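Local coordinates for protein beta-galactosidase (Trichoderma reesei, PDB 3OGV) that probably hydrolyses terminal non-reducing beta-D-galactose residues of beta-D-galactosides, as a member of glycoside hydrolase family 35, at residues E46-R51 / S74-W79; A121-G126 / G331-P336; F274-F279 / T317-Y322. All coordinates share one frame; numbering follows the deposited sequence.

Contact 1 (E46-R51 / S74-W79). With PTQ (2-phenylethyl 1-thio-beta-D-galactopyranoside), chain E.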
loop_
_atom_site.group_PDB
_atom_site.type_symbol
_atom_site.label_atom_id
_atom_site.label_comp_id
_atom_site.label_asym_id
_atom_site.label_seq_id
_atom_site.Cartn_x
_atom_site.Cartn_y
_atom_site.Cartn_z
ATOM N N GLU A 46 -5.293 3.622 1.604
ATOM C CA GLU A 46 -5.416 2.236 1.129
ATOM C C GLU A 46 -4.426 1.345 1.913
ATOM O O GLU A 46 -3.200 1.687 1.967
ATOM C CB GLU A 46 -5.069 2.246 -0.383
ATOM C CG GLU A 46 -5.322 0.850 -0.940
ATOM C CD GLU A 46 -6.743 0.702 -1.490
ATOM O OE1 GLU A 46 -7.576 1.651 -1.472
ATOM O OE2 GLU A 46 -7.030 -0.404 -2.067
ATOM N N VAL A 47 -4.891 0.171 2.326
ATOM C CA VAL A 47 -4.113 -0.876 3.018
ATOM C C VAL A 47 -4.628 -2.221 2.488
ATOM O O VAL A 47 -5.878 -2.403 2.425
ATOM C CB VAL A 47 -4.334 -0.862 4.512
ATOM C CG1 VAL A 47 -3.661 -1.972 5.264
ATOM C CG2 VAL A 47 -3.920 0.526 5.103
ATOM N N HIS A 48 -3.751 -3.150 2.151
ATOM C CA HIS A 48 -4.176 -4.479 1.620
ATOM C C HIS A 48 -3.879 -5.555 2.681
ATOM O O HIS A 48 -2.694 -5.885 2.844
ATOM C CB HIS A 48 -3.525 -4.753 0.287
ATOM C CG HIS A 48 -3.912 -3.805 -0.770
ATOM N ND1 HIS A 48 -3.254 -3.648 -1.925
ATOM C CD2 HIS A 48 -4.957 -2.901 -0.776
ATOM C CE1 HIS A 48 -3.842 -2.692 -2.664
ATOM N NE2 HIS A 48 -4.880 -2.228 -1.954
ATOM N N PRO A 49 -4.878 -6.134 3.294
ATOM C CA PRO A 49 -4.571 -7.031 4.425
ATOM C C PRO A 49 -3.772 -8.247 3.981
ATOM O O PRO A 49 -2.924 -8.738 4.740
ATOM C CB PRO A 49 -5.974 -7.455 4.953
ATOM C CG PRO A 49 -6.938 -7.059 3.858
ATOM C CD PRO A 49 -6.329 -5.812 3.138
ATOM N N PHE A 50 -3.903 -8.673 2.730
ATOM C CA PHE A 50 -3.194 -9.868 2.255
ATOM C C PHE A 50 -1.725 -9.581 2.097
ATOM O O PHE A 50 -0.965 -10.556 1.899
ATOM C CB PHE A 50 -3.894 -10.437 0.966
ATOM C CG PHE A 50 -3.967 -9.425 -0.143
ATOM C CD1 PHE A 50 -2.926 -9.177 -0.976
ATOM C CD2 PHE A 50 -5.192 -8.693 -0.327
ATOM C CE1 PHE A 50 -2.990 -8.226 -2.036
ATOM C CE2 PHE A 50 -5.269 -7.731 -1.340
ATOM C CZ PHE A 50 -4.205 -7.477 -2.169
ATOM N N ARG A 51 -1.285 -8.296 2.030
ATOM C CA ARG A 51 0.114 -7.941 1.869
ATOM C C ARG A 51 0.816 -7.825 3.288
ATOM O O ARG A 51 2.016 -7.470 3.254
ATOM C CB ARG A 51 0.236 -6.648 1.037
ATOM C CG ARG A 51 0.138 -6.988 -0.423
ATOM C CD ARG A 51 -0.026 -5.776 -1.361
ATOM N NE ARG A 51 0.388 -6.042 -2.729
ATOM C CZ ARG A 51 -0.183 -5.573 -3.832
ATOM N NH1 ARG A 51 -1.395 -4.957 -3.797
ATOM N NH2 ARG A 51 0.424 -5.812 -4.986
ATOM N N SER A 74 -9.332 2.008 2.997
ATOM C CA SER A 74 -9.859 1.254 1.849
ATOM C C SER A 74 -9.026 0.006 1.646
ATOM O O SER A 74 -7.792 0.106 1.730
ATOM C CB SER A 74 -9.860 2.212 0.648
ATOM O OG SER A 74 -10.096 1.525 -0.590
ATOM N N PHE A 75 -9.658 -1.151 1.338
ATOM C CA PHE A 75 -8.884 -2.360 1.162
ATOM C C PHE A 75 -9.416 -3.217 0.066
ATOM O O PHE A 75 -10.631 -3.292 -0.162
ATOM C CB PHE A 75 -8.868 -3.202 2.475
ATOM C CG PHE A 75 -10.193 -3.802 2.857
ATOM C CD1 PHE A 75 -11.172 -3.103 3.558
ATOM C CD2 PHE A 75 -10.422 -5.212 2.625
ATOM C CE1 PHE A 75 -12.378 -3.683 3.918
ATOM C CE2 PHE A 75 -11.656 -5.765 2.981
ATOM C CZ PHE A 75 -12.648 -5.042 3.656
ATOM N N TYR A 76 -8.503 -3.872 -0.633
ATOM C CA TYR A 76 -8.825 -5.003 -1.546
ATOM C C TYR A 76 -8.879 -6.287 -0.842
ATOM O O TYR A 76 -8.174 -6.533 0.183
ATOM C CB TYR A 76 -7.828 -5.062 -2.699
ATOM C CG TYR A 76 -7.913 -4.015 -3.773
ATOM C CD1 TYR A 76 -9.164 -3.676 -4.406
ATOM C CD2 TYR A 76 -6.789 -3.422 -4.337
ATOM C CE1 TYR A 76 -9.183 -2.760 -5.464
ATOM C CE2 TYR A 76 -6.775 -2.550 -5.364
ATOM C CZ TYR A 76 -8.045 -2.221 -5.932
ATOM O OH TYR A 76 -8.023 -1.301 -6.937
ATOM N N VAL A 77 -9.576 -7.286 -1.443
ATOM C CA VAL A 77 -9.448 -8.715 -1.126
ATOM C C VAL A 77 -8.992 -9.424 -2.404
ATOM O O VAL A 77 -9.461 -9.083 -3.498
ATOM C CB VAL A 77 -10.770 -9.309 -0.706
ATOM C CG1 VAL A 77 -10.658 -10.758 -0.329
ATOM C CG2 VAL A 77 -11.344 -8.473 0.525
ATOM N N ASP A 78 -7.950 -10.276 -2.282
ATOM C CA ASP A 78 -7.353 -11.013 -3.448
ATOM C C ASP A 78 -7.944 -12.419 -3.556
ATOM O O ASP A 78 -7.669 -13.347 -2.755
ATOM C CB ASP A 78 -5.858 -11.049 -3.233
ATOM C CG ASP A 78 -5.125 -11.683 -4.377
ATOM O OD1 ASP A 78 -5.714 -12.177 -5.369
ATOM O OD2 ASP A 78 -3.834 -11.623 -4.353
ATOM N N TRP A 79 -8.893 -12.558 -4.536
ATOM C CA TRP A 79 -9.579 -13.848 -4.720
ATOM C C TRP A 79 -8.598 -15.072 -4.918
ATOM O O TRP A 79 -8.862 -16.112 -4.347
ATOM C CB TRP A 79 -10.471 -13.599 -5.966
ATOM C CG TRP A 79 -11.235 -14.816 -6.471
ATOM C CD1 TRP A 79 -11.489 -16.026 -5.860
ATOM C CD2 TRP A 79 -11.875 -14.865 -7.797
ATOM N NE1 TRP A 79 -12.245 -16.836 -6.727
ATOM C CE2 TRP A 79 -12.495 -16.146 -7.900
ATOM C CE3 TRP A 79 -11.968 -13.961 -8.838
ATOM C CZ2 TRP A 79 -13.223 -16.501 -9.082
ATOM C CZ3 TRP A 79 -12.714 -14.335 -9.984
ATOM C CH2 TRP A 79 -13.280 -15.648 -10.065
HETATM C C1 PTQ E . -5.586 1.622 -10.493
HETATM O O1 PTQ E . -4.153 1.607 -10.717
HETATM S S1 PTQ E . -6.336 1.969 -12.139
HETATM C C2 PTQ E . -6.133 0.340 -9.963
HETATM O O2 PTQ E . -7.499 0.418 -9.668
HETATM C C3 PTQ E . -5.349 -0.205 -8.767
HETATM O O3 PTQ E . -5.744 -1.515 -8.485
HETATM C C4 PTQ E . -3.857 -0.089 -9.008
HETATM O O4 PTQ E . -3.550 -1.076 -10.044
HETATM C C5 PTQ E . -3.405 1.258 -9.451
HETATM O O5 PTQ E . -1.157 1.153 -8.747
HETATM C C6 PTQ E . -2.006 1.503 -9.909
HETATM C C7 PTQ E . -5.645 3.601 -12.506
HETATM C C8 PTQ E . -5.855 4.027 -13.935
HETATM C C9 PTQ E . -5.240 5.340 -14.216
HETATM C C10 PTQ E . -3.922 5.407 -14.653
HETATM C C11 PTQ E . -3.352 6.683 -14.849
HETATM C C12 PTQ E . -4.115 7.844 -14.591
HETATM C C13 PTQ E . -5.401 7.717 -14.125
HETATM C C14 PTQ E . -5.935 6.514 -13.894
#

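Contact 2 (A121-G126 / G331-P336). With PTQ (2-phenylethyl 1-thio-beta-D-galactopyranoside), chain E.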
loop_
_atom_site.group_PDB
_atom_site.type_symbol
_atom_site.label_atom_id
_atom_site.label_comp_id
_atom_site.label_asym_id
_atom_site.label_seq_id
_atom_site.Cartn_x
_atom_site.Cartn_y
_atom_site.Cartn_z
ATOM N N ALA A 121 -4.415 -4.046 -8.892
ATOM C CA ALA A 121 -3.658 -4.006 -7.593
ATOM C C ALA A 121 -2.201 -4.438 -7.756
ATOM O O ALA A 121 -1.540 -4.629 -6.700
ATOM C CB ALA A 121 -4.367 -4.828 -6.507
ATOM N N GLU A 122 -1.696 -4.643 -8.962
ATOM C CA GLU A 122 -0.354 -5.180 -9.180
ATOM C C GLU A 122 -0.236 -6.559 -8.525
ATOM O O GLU A 122 0.905 -6.936 -8.112
ATOM C CB GLU A 122 0.759 -4.170 -8.802
ATOM C CG GLU A 122 0.819 -3.000 -9.755
ATOM C CD GLU A 122 -0.287 -1.982 -9.568
ATOM O OE1 GLU A 122 -0.421 -1.419 -8.476
ATOM O OE2 GLU A 122 -1.013 -1.684 -10.549
ATOM N N VAL A 123 -1.297 -7.328 -8.418
ATOM C CA VAL A 123 -1.257 -8.691 -7.884
ATOM C C VAL A 123 -1.349 -9.678 -9.097
ATOM O O VAL A 123 -1.826 -9.344 -10.153
ATOM C CB VAL A 123 -2.267 -9.049 -6.832
ATOM C CG1 VAL A 123 -2.189 -8.051 -5.597
ATOM C CG2 VAL A 123 -3.714 -9.110 -7.371
ATOM N N SER A 124 -0.874 -10.878 -8.830
ATOM C CA SER A 124 -0.930 -11.952 -9.900
ATOM C C SER A 124 -2.414 -12.134 -10.314
ATOM O O SER A 124 -3.301 -12.245 -9.483
ATOM C CB SER A 124 -0.492 -13.242 -9.236
ATOM O OG SER A 124 -0.381 -14.254 -10.284
ATOM N N GLY A 125 -2.540 -12.105 -11.672
ATOM C CA GLY A 125 -3.890 -12.251 -12.279
ATOM C C GLY A 125 -4.774 -11.060 -12.062
ATOM O O GLY A 125 -5.948 -11.129 -12.443
ATOM N N GLY A 126 -4.281 -9.928 -11.486
ATOM C CA GLY A 126 -5.206 -8.872 -11.027
ATOM C C GLY A 126 -6.200 -9.352 -10.069
ATOM O O GLY A 126 -7.298 -8.738 -9.885
ATOM N N GLY A 331 5.236 -14.623 -1.071
ATOM C CA GLY A 331 4.593 -15.864 -1.517
ATOM C C GLY A 331 4.027 -15.755 -2.955
ATOM O O GLY A 331 2.942 -16.311 -3.179
ATOM N N ASN A 332 4.786 -15.140 -3.838
ATOM C CA ASN A 332 4.398 -15.059 -5.238
ATOM C C ASN A 332 3.047 -14.402 -5.477
ATOM O O ASN A 332 2.529 -14.531 -6.593
ATOM C CB ASN A 332 4.344 -16.482 -5.903
ATOM C CG ASN A 332 5.685 -17.202 -5.761
ATOM O OD1 ASN A 332 6.702 -16.670 -6.256
ATOM N ND2 ASN A 332 5.628 -18.398 -5.189
ATOM N N LEU A 333 2.568 -13.522 -4.574
ATOM C CA LEU A 333 1.225 -13.021 -4.847
ATOM C C LEU A 333 1.274 -11.890 -5.847
ATOM O O LEU A 333 0.145 -11.558 -6.322
ATOM C CB LEU A 333 0.564 -12.631 -3.499
ATOM C CG LEU A 333 1.004 -11.307 -2.795
ATOM C CD1 LEU A 333 0.466 -10.036 -3.397
ATOM C CD2 LEU A 333 0.749 -11.404 -1.294
ATOM N N GLY A 334 2.381 -11.305 -6.244
ATOM C CA GLY A 334 2.456 -10.177 -7.146
ATOM C C GLY A 334 2.399 -10.509 -8.624
ATOM O O GLY A 334 2.610 -11.670 -9.030
ATOM N N HIS A 335 2.150 -9.510 -9.473
ATOM C CA HIS A 335 2.194 -9.706 -10.896
ATOM C C HIS A 335 3.571 -9.546 -11.482
ATOM O O HIS A 335 4.499 -9.051 -10.845
ATOM C CB HIS A 335 1.156 -8.759 -11.589
ATOM C CG HIS A 335 1.620 -7.373 -11.786
ATOM N ND1 HIS A 335 1.239 -6.647 -12.856
ATOM C CD2 HIS A 335 2.388 -6.552 -11.002
ATOM C CE1 HIS A 335 1.746 -5.412 -12.746
ATOM N NE2 HIS A 335 2.477 -5.351 -11.625
ATOM N N PRO A 336 3.773 -9.958 -12.758
ATOM C CA PRO A 336 5.138 -9.899 -13.366
ATOM C C PRO A 336 5.609 -8.505 -13.568
ATOM O O PRO A 336 6.830 -8.249 -13.743
ATOM C CB PRO A 336 4.962 -10.533 -14.776
ATOM C CG PRO A 336 3.846 -11.434 -14.565
ATOM C CD PRO A 336 2.826 -10.792 -13.599
HETATM C C1 PTQ E . -5.586 1.622 -10.493
HETATM O O1 PTQ E . -4.153 1.607 -10.717
HETATM S S1 PTQ E . -6.336 1.969 -12.139
HETATM C C2 PTQ E . -6.133 0.340 -9.963
HETATM O O2 PTQ E . -7.499 0.418 -9.668
HETATM C C3 PTQ E . -5.349 -0.205 -8.767
HETATM O O3 PTQ E . -5.744 -1.515 -8.485
HETATM C C4 PTQ E . -3.857 -0.089 -9.008
HETATM O O4 PTQ E . -3.550 -1.076 -10.044
HETATM C C5 PTQ E . -3.405 1.258 -9.451
HETATM O O5 PTQ E . -1.157 1.153 -8.747
HETATM C C6 PTQ E . -2.006 1.503 -9.909
HETATM C C7 PTQ E . -5.645 3.601 -12.506
HETATM C C8 PTQ E . -5.855 4.027 -13.935
HETATM C C9 PTQ E . -5.240 5.340 -14.216
HETATM C C10 PTQ E . -3.922 5.407 -14.653
HETATM C C11 PTQ E . -3.352 6.683 -14.849
HETATM C C12 PTQ E . -4.115 7.844 -14.591
HETATM C C13 PTQ E . -5.401 7.717 -14.125
HETATM C C14 PTQ E . -5.935 6.514 -13.894
#

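Contact 3 (F274-F279 / T317-Y322). With PTQ (2-phenylethyl 1-thio-beta-D-galactopyranoside), chain E.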
loop_
_atom_site.group_PDB
_atom_site.type_symbol
_atom_site.label_atom_id
_atom_site.label_comp_id
_atom_site.label_asym_id
_atom_site.label_seq_id
_atom_site.Cartn_x
_atom_site.Cartn_y
_atom_site.Cartn_z
ATOM N N PHE A 274 -18.272 14.732 -4.495
ATOM C CA PHE A 274 -17.075 14.577 -5.333
ATOM C C PHE A 274 -16.088 13.611 -4.648
ATOM O O PHE A 274 -15.649 13.860 -3.517
ATOM C CB PHE A 274 -16.456 15.905 -5.671
ATOM C CG PHE A 274 -15.176 15.809 -6.468
ATOM C CD1 PHE A 274 -15.074 14.866 -7.513
ATOM C CD2 PHE A 274 -14.040 16.597 -6.142
ATOM C CE1 PHE A 274 -13.880 14.760 -8.231
ATOM C CE2 PHE A 274 -12.826 16.468 -6.798
ATOM C CZ PHE A 274 -12.739 15.543 -7.872
ATOM N N SER A 275 -15.804 12.490 -5.354
ATOM C CA SER A 275 -15.131 11.382 -4.724
ATOM C C SER A 275 -13.939 10.955 -5.580
ATOM O O SER A 275 -14.081 10.588 -6.767
ATOM C CB SER A 275 -16.080 10.203 -4.581
ATOM O OG SER A 275 -17.166 10.520 -3.757
ATOM N N LEU A 276 -12.719 10.941 -4.996
ATOM C CA LEU A 276 -11.519 10.422 -5.613
ATOM C C LEU A 276 -11.235 9.164 -4.842
ATOM O O LEU A 276 -10.649 9.131 -3.722
ATOM C CB LEU A 276 -10.382 11.462 -5.525
ATOM C CG LEU A 276 -10.587 12.671 -6.385
ATOM C CD1 LEU A 276 -9.477 13.722 -6.053
ATOM C CD2 LEU A 276 -10.557 12.312 -7.909
ATOM N N VAL A 277 -11.657 7.998 -5.416
ATOM C CA VAL A 277 -11.647 6.742 -4.740
ATOM C C VAL A 277 -10.197 6.148 -4.815
ATOM O O VAL A 277 -9.884 5.348 -3.908
ATOM C CB VAL A 277 -12.687 5.772 -5.361
ATOM C CG1 VAL A 277 -12.564 4.324 -4.753
ATOM C CG2 VAL A 277 -14.020 6.363 -4.968
ATOM N N GLU A 278 -9.373 6.561 -5.762
ATOM C CA GLU A 278 -7.925 6.304 -5.655
ATOM C C GLU A 278 -7.280 7.562 -6.106
ATOM O O GLU A 278 -7.485 8.062 -7.245
ATOM C CB GLU A 278 -7.446 5.160 -6.557
ATOM C CG GLU A 278 -8.076 3.851 -6.247
ATOM C CD GLU A 278 -7.628 2.840 -7.313
ATOM O OE1 GLU A 278 -6.549 2.943 -7.858
ATOM O OE2 GLU A 278 -8.344 1.836 -7.412
ATOM N N PHE A 279 -6.381 8.134 -5.284
ATOM C CA PHE A 279 -5.584 9.242 -5.749
ATOM C C PHE A 279 -4.106 8.953 -5.372
ATOM O O PHE A 279 -3.828 8.426 -4.259
ATOM C CB PHE A 279 -6.005 10.616 -5.105
ATOM C CG PHE A 279 -5.360 11.786 -5.833
ATOM C CD1 PHE A 279 -5.830 12.237 -7.038
ATOM C CD2 PHE A 279 -4.162 12.329 -5.335
ATOM C CE1 PHE A 279 -5.209 13.259 -7.697
ATOM C CE2 PHE A 279 -3.489 13.289 -5.964
ATOM C CZ PHE A 279 -3.975 13.768 -7.166
ATOM N N THR A 317 -14.775 15.437 -1.090
ATOM C CA THR A 317 -15.189 15.065 0.257
ATOM C C THR A 317 -15.154 13.570 0.578
ATOM O O THR A 317 -15.431 13.164 1.648
ATOM C CB THR A 317 -16.547 15.623 0.686
ATOM O OG1 THR A 317 -17.533 15.187 -0.266
ATOM C CG2 THR A 317 -16.479 17.221 0.655
ATOM N N ILE A 318 -14.793 12.740 -0.499
ATOM C CA ILE A 318 -14.387 11.308 -0.233
ATOM C C ILE A 318 -13.102 11.176 -0.970
ATOM O O ILE A 318 -13.053 11.317 -2.185
ATOM C CB ILE A 318 -15.471 10.316 -0.759
ATOM C CG1 ILE A 318 -16.798 10.514 -0.019
ATOM C CG2 ILE A 318 -14.912 8.855 -0.575
ATOM C CD1 ILE A 318 -17.952 9.571 -0.510
ATOM N N PHE A 319 -12.011 10.972 -0.214
ATOM C CA PHE A 319 -10.642 11.097 -0.784
ATOM C C PHE A 319 -9.823 9.987 -0.210
ATOM O O PHE A 319 -9.569 9.962 0.993
ATOM C CB PHE A 319 -10.125 12.530 -0.349
ATOM C CG PHE A 319 -8.823 12.951 -0.911
ATOM C CD1 PHE A 319 -8.332 12.482 -2.045
ATOM C CD2 PHE A 319 -8.142 13.938 -0.202
ATOM C CE1 PHE A 319 -7.106 12.939 -2.548
ATOM C CE2 PHE A 319 -6.956 14.449 -0.675
ATOM C CZ PHE A 319 -6.429 13.960 -1.859
ATOM N N ASN A 320 -9.377 9.060 -1.065
ATOM C CA ASN A 320 -8.569 7.894 -0.637
ATOM C C ASN A 320 -7.253 7.869 -1.359
ATOM O O ASN A 320 -7.131 8.030 -2.548
ATOM C CB ASN A 320 -9.319 6.579 -1.010
ATOM C CG ASN A 320 -8.554 5.334 -0.632
ATOM O OD1 ASN A 320 -8.137 5.148 0.542
ATOM N ND2 ASN A 320 -8.315 4.475 -1.628
ATOM N N ILE A 321 -6.220 7.762 -0.518
ATOM C CA ILE A 321 -4.778 7.763 -0.995
ATOM C C ILE A 321 -4.256 6.302 -1.198
ATOM O O ILE A 321 -4.156 5.538 -0.268
ATOM C CB ILE A 321 -3.912 8.484 0.077
ATOM C CG1 ILE A 321 -4.444 9.935 0.348
ATOM C CG2 ILE A 321 -2.441 8.518 -0.409
ATOM C CD1 ILE A 321 -4.689 10.809 -0.848
ATOM N N TYR A 322 -3.977 6.051 -2.492
ATOM C CA TYR A 322 -3.536 4.692 -2.908
ATOM C C TYR A 322 -2.051 4.827 -3.308
ATOM O O TYR A 322 -1.716 5.567 -4.231
ATOM C CB TYR A 322 -4.340 4.301 -4.162
ATOM C CG TYR A 322 -4.022 2.847 -4.600
ATOM C CD1 TYR A 322 -2.800 2.542 -5.181
ATOM C CD2 TYR A 322 -4.946 1.833 -4.389
ATOM C CE1 TYR A 322 -2.506 1.183 -5.520
ATOM C CE2 TYR A 322 -4.684 0.478 -4.745
ATOM C CZ TYR A 322 -3.410 0.210 -5.255
ATOM O OH TYR A 322 -3.150 -1.155 -5.550
HETATM C C1 PTQ E . -5.586 1.622 -10.493
HETATM O O1 PTQ E . -4.153 1.607 -10.717
HETATM S S1 PTQ E . -6.336 1.969 -12.139
HETATM C C2 PTQ E . -6.133 0.340 -9.963
HETATM O O2 PTQ E . -7.499 0.418 -9.668
HETATM C C3 PTQ E . -5.349 -0.205 -8.767
HETATM O O3 PTQ E . -5.744 -1.515 -8.485
HETATM C C4 PTQ E . -3.857 -0.089 -9.008
HETATM O O4 PTQ E . -3.550 -1.076 -10.044
HETATM C C5 PTQ E . -3.405 1.258 -9.451
HETATM O O5 PTQ E . -1.157 1.153 -8.747
HETATM C C6 PTQ E . -2.006 1.503 -9.909
HETATM C C7 PTQ E . -5.645 3.601 -12.506
HETATM C C8 PTQ E . -5.855 4.027 -13.935
HETATM C C9 PTQ E . -5.240 5.340 -14.216
HETATM C C10 PTQ E . -3.922 5.407 -14.653
HETATM C C11 PTQ E . -3.352 6.683 -14.849
HETATM C C12 PTQ E . -4.115 7.844 -14.591
HETATM C C13 PTQ E . -5.401 7.717 -14.125
HETATM C C14 PTQ E . -5.935 6.514 -13.894
#

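Contact 1 (E46-R51 / S74-W79)
E46 and S74 pair as a parallel beta bridge between strands 38-47 and 72-76 of the TIM barrel, which helix 58-66 joins into a beta-alpha-beta unit. V47 N donates to S74 O at 3.0 Å. Beside this backbone bond, S74 OG donates to E46 OE1 at 2.7 Å, approaching 41° out of the carboxylate plane. E46 OE2 takes H48 NE2 at 2.8 Å on its anti lone pair, in the plane of the imidazole, and also forms a salt bridge with R114. At the other nitrogen of the same ring R51 NH1 donates to H48 ND1 at 2.9 Å, so both ring nitrogens are held and the flip of H48 is fixed. With CG anti to the backbone N (chi1 -174°) and a bend at chi2, the E46 chain sets OE2 over one face of Y76, toward the rim, 3.8 Å from CD2. The H48 and Y76 side chains run side by side, pointing the same way, their ring planes oblique at 42°. Y76 OH accepts the sugar hydroxyl O3 at 2.8 Å and has N179 OD1 as a second partner. The ring of F50 is sandwiched between H48 CB on one face and, on the other, D78 CB, 3.8 Å from the ring centroid in a CH-pi contact.

Contact 2 (A121-G126 / G331-P336)
V123 and G334 face each other in a single backbone bridge, flanked by two hydrogen bonds: S124 N to L333 O, 2.8 Å and almost straight at 175°, and the longer H335 N to E122 O, 3.2 Å, whose donor stands well above the carbonyl plane. H335 turns one face of its imidazole to E122, whose CA lies toward the rim, 3.8 Å from the ring centroid, in a CH-pi contact, and CG reaches to 3.4 Å from NE2. The two side chains run alongside each other, but the E122 chain, bent at chi2 (75°), carries its carboxylate past the ring to the sugar. There it grips two hydroxyls in a fork, OE1 accepting O5, the hydroxyl on C6, at 2.7 Å and OE2 accepting O4 at 2.7 Å; Y342 OH is a further partner of OE1. A121 N adds a bond to O3 at 2.9 Å and a weak one to O4. An alanine in place of E122 would probably leave the O4 and O5 hydroxyls without their acceptors and strip the H335 ring of the CG beside it. V123 CG1 meets L333 CD1 at 4.0 Å. The contact ties the galactose-binding loop between strand 110-116 and helix 144-163 to the one between strand 318-321 and helix 357-369, with S124 OG bonded onward to L787 N.

Contact 3 (F274-F279 / T317-Y322)
L276 and F319 lie at the tight part of this contact, where two parallel strands zip together through their backbones. L276 N donates to I318 O at 2.9 Å, and N320 N returns the link to L276 O, also at 2.9 Å. Beyond L276 the register slips by one residue: V277 and E278 together face N320, a beta bulge. The side chain of N320 fills the irregularity, its ND2 donating in the amide plane to V277 O at 2.9 Å, while the same ND2 bonds E46 OE1 and its OD1 bonds S44 OG. F279 N then picks up N320 O at 2.8 Å. Strands 275-280 and 318-321 are neighbours in the TIM barrel, the latter running next to strand 38-47. On the face that carries L276, F279, F319 and I321 the packing is apolar: F319 turns an edge toward the face of F279, offset, with the planes 61° apart, and F319 CE1 is 3.6 Å from F279 CB. Helices 261-268 and 301-313 cover this side through W261, N311 and Y308. The looser part is at the sugar, where the side chains of E278 and Y322 run side by side without a polar link, E278 OE1 lying over one face of the tyrosine ring, 4.0 Å from CD2. With CG anti to the carbonyl carbon (chi1 -61°) and the chain extended beyond it, E278 reaches the sugar, where OE2 accepts hydroxyl O2 at 2.8 Å. R114 forms a salt bridge with OE2, and Y240 OH bonds OE1. That OE1 sits 3.1 Å from the anomeric carbon C1, while Y322 sets its ring against C3 and C4 and its OH bonds Y342 OH.

How the contacts relate
All three contacts converge on one galactoside: contacts 1 and 2 share O3, contact 2 also takes O4 and O5, and contact 3 takes O2. Contact 1 is the hub, its centre about 12 Å from that of contact 2 and about 16 Å from that of contact 3, whereas the centres of contacts 2 and 3 are about 23 Å apart. In the barrel sheet E46 N probably bonds I321 O at 2.9 Å, joining contacts 1 and 3. R51 NH2 probably bonds A121 O, also at 2.9 Å, connecting contact 1 with the loop of contact 2. In the pocket Y76 OH lies 3.2 Å from E278 OE2, and Y322 OH lies 3.5 Å from A121 CA. Along the chain, contact 3 is nested within the loop closed by contact 2.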